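Local atomic coordinates of putative methyltransferase (Porphyromonas gingivalis, PDB entry 3LL7), a protein that is a putative methyltransferase that probably transfers a methyl group from S-adenosylmethionine, with a THUMP-like domain that hints at an RNA substrate. Residues A[52-57]-A[67-72]; A[146-151]-A[156-161]; A[217-222]-A[226-231]; A[314-319]-A[326-331]; A[368-371]-A[376-379]. All coordinates share one frame; numbering follows the deposited sequence.

Interaction 1 of 5, residues A[52-57]-A[67-72]; sequences PRLRNK and LYIPSR
L54 on the helix segment 52-57 packs against I69 of the 67-72 loop, and this pair is the buried, well-packed part of the contact. Both methyls of L54 take part. L54 CD1 lies 3.9 Å from I69 CD1, while L54 CD2 sits 4.1 Å from I69 CG1. The leucine reaches the loop because its CG is anti to the backbone N (chi1 178°), and the two side chains cross obliquely. L54 also touches W61 and A62 of the next helix.

The other end is looser and more open to solvent. The guanidinium groups of R53 and R72 approach with R53 NH2 3.7 Å from R72 NE, their planes 59° apart. No hydrogen bond joins these like charges. E49, one turn back on the same helix, forms a salt bridge with R53 NH2 and probably offsets the repulsion. S71 is the N-cap of helix 72-77: its OG caps the backbone N of S74, and R72 is the first helical residue.

Q47 binds the carbonyl O of I69, and N134 binds that of Y68. The loop is thus held between helix 38-57 and helix 125-138, with helix 8-20 against Y68.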
# COMPACT_ATOMS: atom_id res chain seq x y z
N PRO A 52 3.59 -22.01 -1.47
CA PRO A 52 2.30 -21.61 -0.90
C PRO A 52 2.24 -20.12 -0.57
O PRO A 52 1.22 -19.47 -0.85
CB PRO A 52 2.19 -22.47 0.38
CG PRO A 52 3.03 -23.69 0.06
CD PRO A 52 4.20 -23.12 -0.71
N ARG A 53 3.33 -19.57 -0.01
CA ARG A 53 3.38 -18.14 0.35
C ARG A 53 3.45 -17.24 -0.88
O ARG A 53 2.91 -16.13 -0.86
CB ARG A 53 4.51 -17.83 1.34
CG ARG A 53 4.24 -18.37 2.77
CD ARG A 53 5.19 -17.77 3.84
NE ARG A 53 6.61 -18.03 3.55
CZ ARG A 53 7.25 -19.17 3.81
NH1 ARG A 53 6.60 -20.20 4.35
NH2 ARG A 53 8.54 -19.30 3.52
N LEU A 54 4.10 -17.70 -1.95
CA LEU A 54 4.03 -17.05 -3.26
C LEU A 54 2.61 -17.04 -3.82
O LEU A 54 2.16 -16.02 -4.35
CB LEU A 54 4.98 -17.68 -4.29
CG LEU A 54 4.95 -17.10 -5.72
CD1 LEU A 54 5.56 -15.67 -5.79
CD2 LEU A 54 5.69 -18.01 -6.69
N ARG A 55 1.91 -18.17 -3.73
CA ARG A 55 0.55 -18.26 -4.28
C ARG A 55 -0.42 -17.28 -3.60
O ARG A 55 -1.26 -16.67 -4.27
CB ARG A 55 0.00 -19.69 -4.22
CG ARG A 55 -1.28 -19.87 -5.04
CD ARG A 55 -1.63 -21.34 -5.26
NE ARG A 55 -0.70 -21.98 -6.19
CZ ARG A 55 0.19 -22.92 -5.86
NH1 ARG A 55 0.29 -23.33 -4.60
NH2 ARG A 55 0.99 -23.43 -6.78
N ASN A 56 -0.31 -17.16 -2.28
CA ASN A 56 -1.13 -16.25 -1.50
C ASN A 56 -0.91 -14.80 -1.95
O ASN A 56 -1.87 -14.09 -2.24
CB ASN A 56 -0.86 -16.39 0.00
CG ASN A 56 -1.13 -17.80 0.52
OD1 ASN A 56 -2.13 -18.43 0.15
ND2 ASN A 56 -0.25 -18.29 1.37
N LYS A 57 0.35 -14.39 -2.03
CA LYS A 57 0.71 -12.99 -2.30
C LYS A 57 0.59 -12.59 -3.78
O LYS A 57 0.02 -11.56 -4.12
CB LYS A 57 2.12 -12.66 -1.78
CG LYS A 57 2.49 -11.19 -1.87
CD LYS A 57 3.74 -10.85 -1.07
CE LYS A 57 4.08 -9.37 -1.23
NZ LYS A 57 5.23 -8.90 -0.39
N LEU A 67 9.28 -19.65 -13.24
CA LEU A 67 9.58 -18.51 -12.36
C LEU A 67 10.41 -19.02 -11.20
O LEU A 67 10.12 -20.10 -10.65
CB LEU A 67 8.34 -17.77 -11.80
CG LEU A 67 7.56 -16.84 -12.73
CD1 LEU A 67 6.54 -16.10 -11.91
CD2 LEU A 67 8.44 -15.84 -13.51
N TYR A 68 11.45 -18.26 -10.87
CA TYR A 68 12.36 -18.61 -9.81
C TYR A 68 12.39 -17.47 -8.78
O TYR A 68 12.70 -16.34 -9.13
CB TYR A 68 13.77 -18.82 -10.38
CG TYR A 68 14.75 -19.25 -9.33
CD1 TYR A 68 14.75 -20.55 -8.83
CD2 TYR A 68 15.69 -18.35 -8.83
CE1 TYR A 68 15.65 -20.95 -7.85
CE2 TYR A 68 16.62 -18.75 -7.84
CZ TYR A 68 16.57 -20.05 -7.35
OH TYR A 68 17.46 -20.47 -6.38
N ILE A 69 12.09 -17.80 -7.53
CA ILE A 69 12.10 -16.81 -6.43
C ILE A 69 13.46 -16.73 -5.75
O ILE A 69 13.91 -17.71 -5.17
CB ILE A 69 11.00 -17.12 -5.40
CG1 ILE A 69 9.66 -17.25 -6.11
CG2 ILE A 69 10.96 -16.06 -4.27
CD1 ILE A 69 9.25 -16.01 -6.92
N PRO A 70 14.12 -15.54 -5.82
CA PRO A 70 15.52 -15.52 -5.41
C PRO A 70 15.69 -15.83 -3.93
O PRO A 70 16.65 -16.50 -3.55
CB PRO A 70 15.99 -14.10 -5.75
CG PRO A 70 14.75 -13.27 -5.84
CD PRO A 70 13.63 -14.22 -6.26
N SER A 71 14.75 -15.37 -3.11
CA SER A 71 14.76 -15.60 -1.66
C SER A 71 13.39 -15.38 -1.01
O SER A 71 12.53 -14.67 -1.55
CB SER A 71 15.83 -14.72 -0.97
OG SER A 71 15.55 -13.33 -1.13
N ARG A 72 13.19 -16.01 0.15
CA ARG A 72 12.06 -15.68 1.03
C ARG A 72 12.11 -14.20 1.41
O ARG A 72 11.08 -13.51 1.42
CB ARG A 72 12.09 -16.55 2.29
CG ARG A 72 12.12 -18.06 2.01
CD ARG A 72 12.69 -18.85 3.18
NE ARG A 72 12.01 -18.50 4.43
CZ ARG A 72 12.32 -18.96 5.63
NH1 ARG A 72 13.31 -19.83 5.80
NH2 ARG A 72 11.63 -18.55 6.68

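Interaction 2 of 5, residues A[146-151]-A[156-161]; sequences NILTGD and LPLIKT
L158 points one methyl at L148, and the two leucines meet tip to tip. L158 CD2 is 3.6 Å from L148 CD1, a snug contact between single branches. Beside it, the amide of N146 flanks the same methyl loosely, with N146 ND2 4.4 Å from L158 CD2. L158 extends from its helix with CG anti to the backbone N (chi1 178°), which carries its end across to the strand. No hydrogen bond links segments 146-151 and 156-161, and little surface is buried between them.

The strand 144-149 runs parallel to strand 117-122 in the mixed sheet, and helix 156-162 follows it. This strand-then-helix order is consistent with the Rossmann-like core of class I methyltransferases. N146 and L148 both bond through their backbones to Y120, which fixes the strand in the sheet. I119 on that neighbouring strand touches both leucines, so L158 rests on two adjacent strands. L158 itself is exposed, whereas I159, next in the helix, is buried against I121 and L198. On the far side of the strand, I147 and T149 pack on helix 125-138. R132 of that helix binds the I147 carbonyl and T149 OG1 through NH2.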
# COMPACT_ATOMS: atom_id res chain seq x y z
N ASN A 146 16.49 -3.90 -20.16
CA ASN A 146 17.89 -4.08 -19.82
C ASN A 146 17.91 -4.31 -18.31
O ASN A 146 17.43 -3.47 -17.54
CB ASN A 146 18.69 -2.84 -20.22
CG ASN A 146 20.20 -3.02 -20.11
OD1 ASN A 146 20.69 -4.08 -19.73
ND2 ASN A 146 20.95 -1.97 -20.46
N ILE A 147 18.44 -5.46 -17.90
CA ILE A 147 18.37 -5.85 -16.50
C ILE A 147 19.81 -5.80 -15.94
O ILE A 147 20.66 -6.62 -16.28
CB ILE A 147 17.74 -7.25 -16.41
CG1 ILE A 147 16.31 -7.21 -17.02
CG2 ILE A 147 17.69 -7.73 -14.98
CD1 ILE A 147 15.83 -8.57 -17.54
N LEU A 148 20.07 -4.80 -15.10
CA LEU A 148 21.43 -4.52 -14.66
C LEU A 148 21.68 -4.81 -13.19
O LEU A 148 20.83 -4.56 -12.35
CB LEU A 148 21.77 -3.04 -14.93
CG LEU A 148 21.77 -2.50 -16.36
CD1 LEU A 148 21.90 -0.99 -16.30
CD2 LEU A 148 22.88 -3.14 -17.25
N THR A 149 22.87 -5.32 -12.88
CA THR A 149 23.27 -5.55 -11.50
C THR A 149 24.13 -4.39 -11.03
O THR A 149 25.04 -3.96 -11.75
CB THR A 149 24.08 -6.85 -11.38
OG1 THR A 149 23.25 -7.95 -11.78
CG2 THR A 149 24.62 -7.07 -9.92
N GLY A 150 23.86 -3.91 -9.81
CA GLY A 150 24.75 -2.95 -9.14
C GLY A 150 24.01 -1.74 -8.61
O GLY A 150 22.80 -1.67 -8.69
N ASP A 151 24.75 -0.78 -8.08
CA ASP A 151 24.12 0.44 -7.59
C ASP A 151 23.92 1.39 -8.76
O ASP A 151 24.84 1.60 -9.56
CB ASP A 151 24.97 1.09 -6.49
CG ASP A 151 24.21 2.19 -5.74
OD1 ASP A 151 23.69 1.90 -4.62
OD2 ASP A 151 24.09 3.32 -6.27
N LEU A 156 24.94 6.20 -13.91
CA LEU A 156 24.35 7.53 -14.17
C LEU A 156 24.50 8.01 -15.62
O LEU A 156 23.53 8.51 -16.19
CB LEU A 156 24.82 8.58 -13.14
CG LEU A 156 24.39 8.31 -11.69
CD1 LEU A 156 25.17 9.17 -10.70
CD2 LEU A 156 22.88 8.52 -11.48
N PRO A 157 25.72 7.85 -16.23
CA PRO A 157 25.80 8.20 -17.66
C PRO A 157 24.81 7.44 -18.56
O PRO A 157 24.19 8.07 -19.43
CB PRO A 157 27.26 7.85 -18.04
CG PRO A 157 28.02 8.03 -16.75
CD PRO A 157 27.04 7.47 -15.70
N LEU A 158 24.65 6.13 -18.36
CA LEU A 158 23.68 5.35 -19.14
C LEU A 158 22.24 5.83 -18.92
O LEU A 158 21.46 5.97 -19.87
CB LEU A 158 23.78 3.86 -18.82
CG LEU A 158 22.81 2.89 -19.51
CD1 LEU A 158 23.31 2.46 -20.90
CD2 LEU A 158 22.63 1.68 -18.65
N ILE A 159 21.90 6.07 -17.67
CA ILE A 159 20.55 6.60 -17.36
C ILE A 159 20.29 7.97 -18.04
O ILE A 159 19.24 8.18 -18.65
CB ILE A 159 20.31 6.70 -15.85
CG1 ILE A 159 20.37 5.32 -15.19
CG2 ILE A 159 18.94 7.36 -15.57
CD1 ILE A 159 20.57 5.37 -13.68
N LYS A 160 21.26 8.87 -17.94
CA LYS A 160 21.14 10.22 -18.54
C LYS A 160 21.02 10.18 -20.06
O LYS A 160 20.22 10.92 -20.63
CB LYS A 160 22.28 11.14 -18.10
CG LYS A 160 22.27 11.39 -16.61
CD LYS A 160 23.46 12.20 -16.16
CE LYS A 160 23.51 12.24 -14.65
NZ LYS A 160 24.57 13.15 -14.16
N THR A 161 21.81 9.32 -20.69
CA THR A 161 21.74 9.10 -22.13
C THR A 161 20.39 8.53 -22.57
O THR A 161 19.81 8.98 -23.57
CB THR A 161 22.90 8.20 -22.61
OG1 THR A 161 24.14 8.84 -22.27
CG2 THR A 161 22.84 7.97 -24.13

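Interaction 3 of 5, residues A[217-222]-A[226-231]; sequences DTLQSL and QELHVV
One methyl of L228 carries all the close contacts between the helix segment 217-222 and the strand segment 226-231. L228 CD1 lies 3.9 Å from L219 CD2 and 4.1 Å from T218 CG2. Helix 215-221 packs on the mixed sheet through strand 225-233. That strand pairs antiparallel with 236-244, which lies between it and 204-209. The placing of 236-244 is consistent with the reversed last strand of the class I methyltransferase fold.

L228 has its CG anti to the backbone N (chi1 -174°), which turns CD1 toward the helix. T218 offers its methyl because CG2, not OG1, is anti to the backbone N. Its hydroxyl instead bonds to the carbonyl O of D214, one turn earlier. All three touching residues are buried. V242 of strand 236-244 also meets T218 and L228, and V256 meets L219.

The helix ends here. T218 O accepts from both S221 N and L222 N, and S221 OG donates to D217 O at 2.6 Å. L222 is the first residue to leave helical angles.

The side chains of E227 and H229 lie on the other side of the strand from L228. H229 stacks on H259 and bonds through ND1 to Y86 OH. H229 NE2 donates to E227 OE1 at 2.8 Å, almost straight (172°); the oxygen lies in the imidazole plane but is met from above the carboxylate plane.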
# COMPACT_ATOMS: atom_id res chain seq x y z
N ASP A 217 6.04 16.14 6.49
CA ASP A 217 7.50 16.04 6.40
C ASP A 217 7.94 15.82 4.96
O ASP A 217 8.86 16.49 4.48
CB ASP A 217 8.04 14.90 7.28
CG ASP A 217 9.58 14.82 7.29
OD1 ASP A 217 10.21 15.72 7.88
OD2 ASP A 217 10.16 13.86 6.72
N THR A 218 7.28 14.89 4.27
CA THR A 218 7.56 14.64 2.87
C THR A 218 7.39 15.89 2.02
O THR A 218 8.28 16.22 1.24
CB THR A 218 6.67 13.51 2.29
OG1 THR A 218 6.87 12.30 3.03
CG2 THR A 218 6.99 13.26 0.80
N LEU A 219 6.25 16.57 2.17
CA LEU A 219 5.92 17.73 1.34
C LEU A 219 6.83 18.93 1.64
O LEU A 219 7.08 19.75 0.75
CB LEU A 219 4.44 18.12 1.46
CG LEU A 219 3.41 17.15 0.83
CD1 LEU A 219 1.98 17.60 1.11
CD2 LEU A 219 3.63 16.99 -0.69
N GLN A 220 7.31 19.02 2.87
CA GLN A 220 8.27 20.08 3.25
C GLN A 220 9.69 19.78 2.76
O GLN A 220 10.47 20.70 2.55
CB GLN A 220 8.28 20.30 4.77
CG GLN A 220 7.03 20.97 5.32
CD GLN A 220 7.19 21.40 6.76
OE1 GLN A 220 7.42 20.58 7.65
NE2 GLN A 220 7.07 22.71 7.01
N SER A 221 10.02 18.50 2.58
CA SER A 221 11.41 18.10 2.31
C SER A 221 11.78 17.88 0.85
O SER A 221 12.95 17.96 0.48
CB SER A 221 11.78 16.83 3.08
OG SER A 221 11.45 16.96 4.45
N LEU A 222 10.79 17.54 0.03
CA LEU A 222 11.06 17.21 -1.35
C LEU A 222 10.74 18.40 -2.23
O LEU A 222 9.72 19.07 -2.03
CB LEU A 222 10.25 15.98 -1.77
CG LEU A 222 10.65 14.65 -1.14
CD1 LEU A 222 9.76 13.52 -1.64
CD2 LEU A 222 12.13 14.31 -1.40
N GLN A 226 4.62 17.21 -7.50
CA GLN A 226 3.43 17.58 -8.25
C GLN A 226 2.14 16.97 -7.69
O GLN A 226 1.07 17.53 -7.89
CB GLN A 226 3.57 17.16 -9.71
CG GLN A 226 4.70 17.92 -10.43
CD GLN A 226 4.46 19.42 -10.48
OE1 GLN A 226 3.37 19.89 -10.81
NE2 GLN A 226 5.50 20.19 -10.14
N GLU A 227 2.26 15.82 -7.05
CA GLU A 227 1.12 15.11 -6.46
C GLU A 227 1.62 14.08 -5.46
O GLU A 227 2.71 13.54 -5.63
CB GLU A 227 0.23 14.45 -7.53
CG GLU A 227 0.96 13.51 -8.52
CD GLU A 227 0.04 12.97 -9.62
OE1 GLU A 227 -1.17 12.78 -9.40
OE2 GLU A 227 0.53 12.74 -10.74
N LEU A 228 0.81 13.77 -4.44
CA LEU A 228 1.14 12.73 -3.47
C LEU A 228 -0.10 11.84 -3.33
O LEU A 228 -1.21 12.34 -3.13
CB LEU A 228 1.56 13.37 -2.13
CG LEU A 228 2.08 12.44 -1.02
CD1 LEU A 228 2.97 13.16 -0.03
CD2 LEU A 228 0.87 11.76 -0.27
N HIS A 229 0.07 10.53 -3.46
CA HIS A 229 -1.07 9.62 -3.39
C HIS A 229 -0.92 8.76 -2.14
O HIS A 229 0.16 8.19 -1.90
CB HIS A 229 -1.09 8.70 -4.61
CG HIS A 229 -1.45 9.40 -5.89
ND1 HIS A 229 -2.37 8.89 -6.78
CD2 HIS A 229 -1.02 10.57 -6.42
CE1 HIS A 229 -2.49 9.71 -7.81
NE2 HIS A 229 -1.69 10.74 -7.61
N VAL A 230 -2.00 8.65 -1.36
CA VAL A 230 -2.01 7.75 -0.20
C VAL A 230 -2.82 6.55 -0.62
O VAL A 230 -4.03 6.68 -0.93
CB VAL A 230 -2.64 8.42 1.05
CG1 VAL A 230 -2.68 7.42 2.22
CG2 VAL A 230 -1.87 9.69 1.40
N VAL A 231 -2.15 5.40 -0.75
CA VAL A 231 -2.82 4.26 -1.41
C VAL A 231 -3.10 3.12 -0.43
O VAL A 231 -2.16 2.51 0.11
CB VAL A 231 -1.97 3.73 -2.60
CG1 VAL A 231 -2.68 2.57 -3.32
CG2 VAL A 231 -1.66 4.89 -3.60

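Interaction 4 of 5, residues A[314-319]-A[326-331]; sequences LGLRKL and YTSEAY
The Y326 ring meets the K318 chain and L316 obliquely, while the carbonyl O of R317 sits at its edge. K318 CD is 3.6 Å from Y326 CE1. With its CG anti to the backbone N (chi1 -170°), K318 crosses the ring at a slant, from CB near CD1 to CE near the hydroxyl, which bonds to F307 O. The lysine NZ is gripped by H320 O, S323 O and H324 ND1. L316 crosses Y326 at about a right angle, with L316 CD1 3.9 Å from Y326 CB.

The segments contribute to the antiparallel hairpin of strands 317-320 and 323-328, at one edge of the seven-stranded sheet; the hairpin belongs to the ferredoxin-like domain. K318 and Y326 are a non-hydrogen-bonded pair, and their face packs on helix 307-314.

R317 and T327, on the opposite face, are the adjoining hydrogen-bonded pair. R317 N donates to T327 O at 3.0 Å (170°), and T327 N to R317 O at 2.8 Å (152°). Where the chain turns at L319, its CD1 lies 4.0 Å from T327 CG2. T327 OG1 bonds to Y293 O and D291 N. S328 OG touches L316 CD2, donates to A330 O at 2.6 Å and also bonds to Y295 OH.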
# COMPACT_ATOMS: atom_id res chain seq x y z
N LEU A 314 -18.86 16.88 1.64
CA LEU A 314 -19.99 15.99 1.58
C LEU A 314 -21.18 16.43 2.42
O LEU A 314 -22.19 15.75 2.40
CB LEU A 314 -19.56 14.56 1.91
CG LEU A 314 -18.51 13.90 0.99
CD1 LEU A 314 -18.31 12.45 1.45
CD2 LEU A 314 -18.93 13.96 -0.50
N GLY A 315 -21.07 17.57 3.10
CA GLY A 315 -22.17 18.14 3.85
C GLY A 315 -22.54 17.31 5.07
O GLY A 315 -23.71 17.09 5.35
N LEU A 316 -21.51 16.85 5.78
CA LEU A 316 -21.69 15.97 6.94
C LEU A 316 -21.23 16.73 8.19
O LEU A 316 -20.57 17.76 8.07
CB LEU A 316 -20.86 14.67 6.76
CG LEU A 316 -20.95 13.88 5.46
CD1 LEU A 316 -19.92 12.73 5.43
CD2 LEU A 316 -22.35 13.32 5.21
N ARG A 317 -21.66 16.29 9.38
CA ARG A 317 -21.21 16.87 10.64
C ARG A 317 -20.20 15.91 11.24
O ARG A 317 -20.38 14.69 11.16
CB ARG A 317 -22.41 17.01 11.60
CG ARG A 317 -23.40 18.11 11.16
CD ARG A 317 -24.80 17.87 11.65
NE ARG A 317 -25.02 18.11 13.08
CZ ARG A 317 -24.91 19.29 13.71
NH1 ARG A 317 -24.49 20.38 13.06
NH2 ARG A 317 -25.19 19.38 15.01
N LYS A 318 -19.13 16.43 11.83
CA LYS A 318 -18.10 15.57 12.42
C LYS A 318 -18.36 15.55 13.92
O LYS A 318 -18.84 16.53 14.48
CB LYS A 318 -16.71 16.13 12.14
CG LYS A 318 -15.58 15.17 12.50
CD LYS A 318 -14.29 15.60 11.71
CE LYS A 318 -13.17 14.56 11.90
NZ LYS A 318 -12.54 14.67 13.21
N LEU A 319 -18.08 14.42 14.59
CA LEU A 319 -18.40 14.31 16.01
C LEU A 319 -17.54 15.19 16.93
O LEU A 319 -18.05 15.79 17.86
CB LEU A 319 -18.33 12.84 16.44
CG LEU A 319 -19.62 12.05 16.22
CD1 LEU A 319 -20.31 12.22 14.89
CD2 LEU A 319 -19.41 10.52 16.56
N TYR A 326 -18.37 10.76 11.20
CA TYR A 326 -19.30 11.77 10.69
C TYR A 326 -20.71 11.29 10.85
O TYR A 326 -20.96 10.07 10.96
CB TYR A 326 -19.01 12.05 9.21
CG TYR A 326 -17.57 12.37 8.97
CD1 TYR A 326 -17.08 13.68 9.09
CD2 TYR A 326 -16.68 11.34 8.68
CE1 TYR A 326 -15.72 13.96 8.88
CE2 TYR A 326 -15.33 11.60 8.47
CZ TYR A 326 -14.86 12.89 8.58
OH TYR A 326 -13.52 13.14 8.37
N THR A 327 -21.65 12.23 10.77
CA THR A 327 -23.06 11.89 10.86
C THR A 327 -23.91 12.87 10.01
O THR A 327 -23.50 14.01 9.78
CB THR A 327 -23.55 11.85 12.34
OG1 THR A 327 -24.84 11.24 12.39
CG2 THR A 327 -23.64 13.25 12.94
N SER A 328 -25.07 12.42 9.57
CA SER A 328 -25.99 13.29 8.83
C SER A 328 -27.37 12.68 8.84
O SER A 328 -27.52 11.47 9.03
CB SER A 328 -25.51 13.47 7.39
OG SER A 328 -25.73 12.27 6.65
N GLU A 329 -28.39 13.51 8.65
CA GLU A 329 -29.74 13.05 8.63
C GLU A 329 -30.07 12.44 7.26
O GLU A 329 -30.84 11.48 7.17
CB GLU A 329 -30.69 14.21 9.01
CG GLU A 329 -32.09 13.81 9.50
CD GLU A 329 -32.16 12.73 10.61
OE1 GLU A 329 -31.17 12.45 11.36
OE2 GLU A 329 -33.28 12.17 10.74
N ALA A 330 -29.46 12.96 6.21
CA ALA A 330 -29.69 12.43 4.87
C ALA A 330 -28.61 11.43 4.46
O ALA A 330 -27.47 11.53 4.86
CB ALA A 330 -29.79 13.58 3.84
N TYR A 331 -29.01 10.45 3.66
CA TYR A 331 -28.11 9.41 3.20
C TYR A 331 -27.14 9.93 2.14
O TYR A 331 -27.55 10.46 1.10
CB TYR A 331 -28.95 8.22 2.68
CG TYR A 331 -28.15 7.04 2.18
CD1 TYR A 331 -27.29 6.33 3.03
CD2 TYR A 331 -28.26 6.61 0.85
CE1 TYR A 331 -26.56 5.24 2.57
CE2 TYR A 331 -27.54 5.52 0.38
CZ TYR A 331 -26.69 4.85 1.25
OH TYR A 331 -25.96 3.77 0.78

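Interaction 5 of 5, residues A[368-371]-A[376-379]; sequences RNFP and ELRQ. With EDO (1,2-ethanediol), chain B; EDO (1,2-ethanediol), chain C; FMT (formic acid), chain J.
The loop from strand 364-368 to helix 374-381 folds back on that helix, and F370 is its apolar contact. F370 CE2 lies 4.1 Å from L377 CD2, the side chains crossing at about a right angle. F370 has CG anti to its backbone N (chi1 -162°), which swings the ring toward the helix. P371 CD packs over one face of this ring, and F348 meets it edge-to-face. A water bridges the polar side, donating to P371 O at 3.2 Å and to E376 OE1 at 2.6 Å. E376 OE1 also accepts from S373 N, near the helix start. This strand-loop-helix element belongs to the THUMP-like domain, where L403 of strand 401-408 touches both F370 and L377.

One ethanediol, probably from the crystallisation liquor, accepts from N369 N and F370 N and donates to F370 O. A second one, likewise probably from the liquor, accepts from R378 NE through O1 (2.8 Å), in the guanidinium plane. R378 NH2 donates to its O2 at 3.0 Å.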
# COMPACT_ATOMS: atom_id res chain seq x y z
N ARG A 368 -13.32 5.08 17.94
CA ARG A 368 -12.78 6.31 17.34
C ARG A 368 -12.85 7.39 18.38
O ARG A 368 -13.87 8.09 18.48
CB ARG A 368 -13.56 6.78 16.09
CG ARG A 368 -13.53 5.81 14.90
CD ARG A 368 -12.17 5.86 14.21
NE ARG A 368 -12.09 4.85 13.17
CZ ARG A 368 -10.96 4.45 12.62
NH1 ARG A 368 -9.79 5.00 13.01
NH2 ARG A 368 -10.99 3.50 11.68
N ASN A 369 -11.74 7.54 19.11
CA ASN A 369 -11.60 8.48 20.24
C ASN A 369 -12.42 8.00 21.45
O ASN A 369 -13.58 8.41 21.66
CB ASN A 369 -11.93 9.91 19.81
CG ASN A 369 -11.59 10.94 20.86
OD1 ASN A 369 -10.83 10.65 21.81
ND2 ASN A 369 -12.13 12.15 20.73
N PHE A 370 -11.81 7.09 22.21
CA PHE A 370 -12.53 6.38 23.26
C PHE A 370 -11.48 5.85 24.26
O PHE A 370 -10.38 5.48 23.82
CB PHE A 370 -13.34 5.22 22.65
CG PHE A 370 -14.42 4.70 23.53
CD1 PHE A 370 -15.54 5.46 23.80
CD2 PHE A 370 -14.28 3.43 24.14
CE1 PHE A 370 -16.55 4.96 24.68
CE2 PHE A 370 -15.27 2.93 24.99
CZ PHE A 370 -16.39 3.70 25.26
N PRO A 371 -11.83 5.79 25.56
CA PRO A 371 -10.76 5.45 26.53
C PRO A 371 -10.39 3.96 26.58
O PRO A 371 -9.37 3.60 27.21
CB PRO A 371 -11.36 5.91 27.86
CG PRO A 371 -12.86 5.75 27.67
CD PRO A 371 -13.03 6.30 26.24
N GLU A 376 -10.54 -4.36 24.71
CA GLU A 376 -10.94 -4.08 26.09
C GLU A 376 -12.46 -3.92 26.22
O GLU A 376 -13.08 -4.47 27.14
CB GLU A 376 -10.26 -2.80 26.60
CG GLU A 376 -8.79 -3.04 26.84
CD GLU A 376 -7.97 -1.76 27.09
OE1 GLU A 376 -8.46 -0.64 26.79
OE2 GLU A 376 -6.82 -1.91 27.55
N LEU A 377 -13.05 -3.16 25.30
CA LEU A 377 -14.53 -3.05 25.23
C LEU A 377 -15.18 -4.43 25.11
O LEU A 377 -16.13 -4.74 25.82
CB LEU A 377 -14.91 -2.12 24.07
CG LEU A 377 -16.34 -1.60 23.85
CD1 LEU A 377 -16.96 -1.10 25.15
CD2 LEU A 377 -16.20 -0.39 22.82
N ARG A 378 -14.65 -5.28 24.22
CA ARG A 378 -15.17 -6.61 24.07
C ARG A 378 -15.08 -7.45 25.34
O ARG A 378 -16.07 -8.08 25.78
CB ARG A 378 -14.46 -7.35 22.93
CG ARG A 378 -15.11 -8.74 22.75
CD ARG A 378 -14.73 -9.45 21.46
NE ARG A 378 -15.00 -8.69 20.24
CZ ARG A 378 -16.20 -8.49 19.67
NH1 ARG A 378 -17.33 -8.94 20.23
NH2 ARG A 378 -16.25 -7.82 18.53
N GLN A 379 -13.90 -7.49 25.94
CA GLN A 379 -13.73 -8.37 27.09
C GLN A 379 -14.50 -7.92 28.32
O GLN A 379 -15.03 -8.76 29.07
CB GLN A 379 -12.25 -8.60 27.42
CG GLN A 379 -11.54 -9.42 26.32
CD GLN A 379 -10.15 -9.90 26.73
OE1 GLN A 379 -9.86 -10.05 27.92
NE2 GLN A 379 -9.32 -10.22 25.73
C1 EDO B . -8.57 5.67 19.10
O1 EDO B . -9.30 6.28 18.05
C2 EDO B . -9.43 5.61 20.35
O2 EDO B . -8.92 6.52 21.32
C1 EDO C . -12.14 -6.27 19.11
O1 EDO C . -12.48 -7.59 19.56
C2 EDO C . -12.50 -6.10 17.63
O2 EDO C . -13.75 -6.72 17.30
C FMT J . -10.67 14.25 23.29
O1 FMT J . -11.72 13.61 23.44
O2 FMT J . -9.81 13.99 22.44
O HOH W 1 -7.07 1.52 26.63

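From the N terminus the five contacts follow one another in series; none nests in or crosses another. Interaction 1 closes the loop around helix 59-62 in the N-terminal helical region. Interaction 2 closes a short turn between an edge of the ten-stranded sheet and its next helix. Interaction 3 closes the short link between helix 215-221 and strand 225-233 of the same sheet; its centre is about 26 Å from that of interaction 2. Interaction 4 closes a hairpin in the seven-stranded sheet, at one outermost strand. Interaction 5 closes the turn following the other outermost strand, 364-368. The nearest atoms of interactions 4 and 5 are about 6 Å apart. Interactions 1 and 4 lie on opposite sides of the chain's centre.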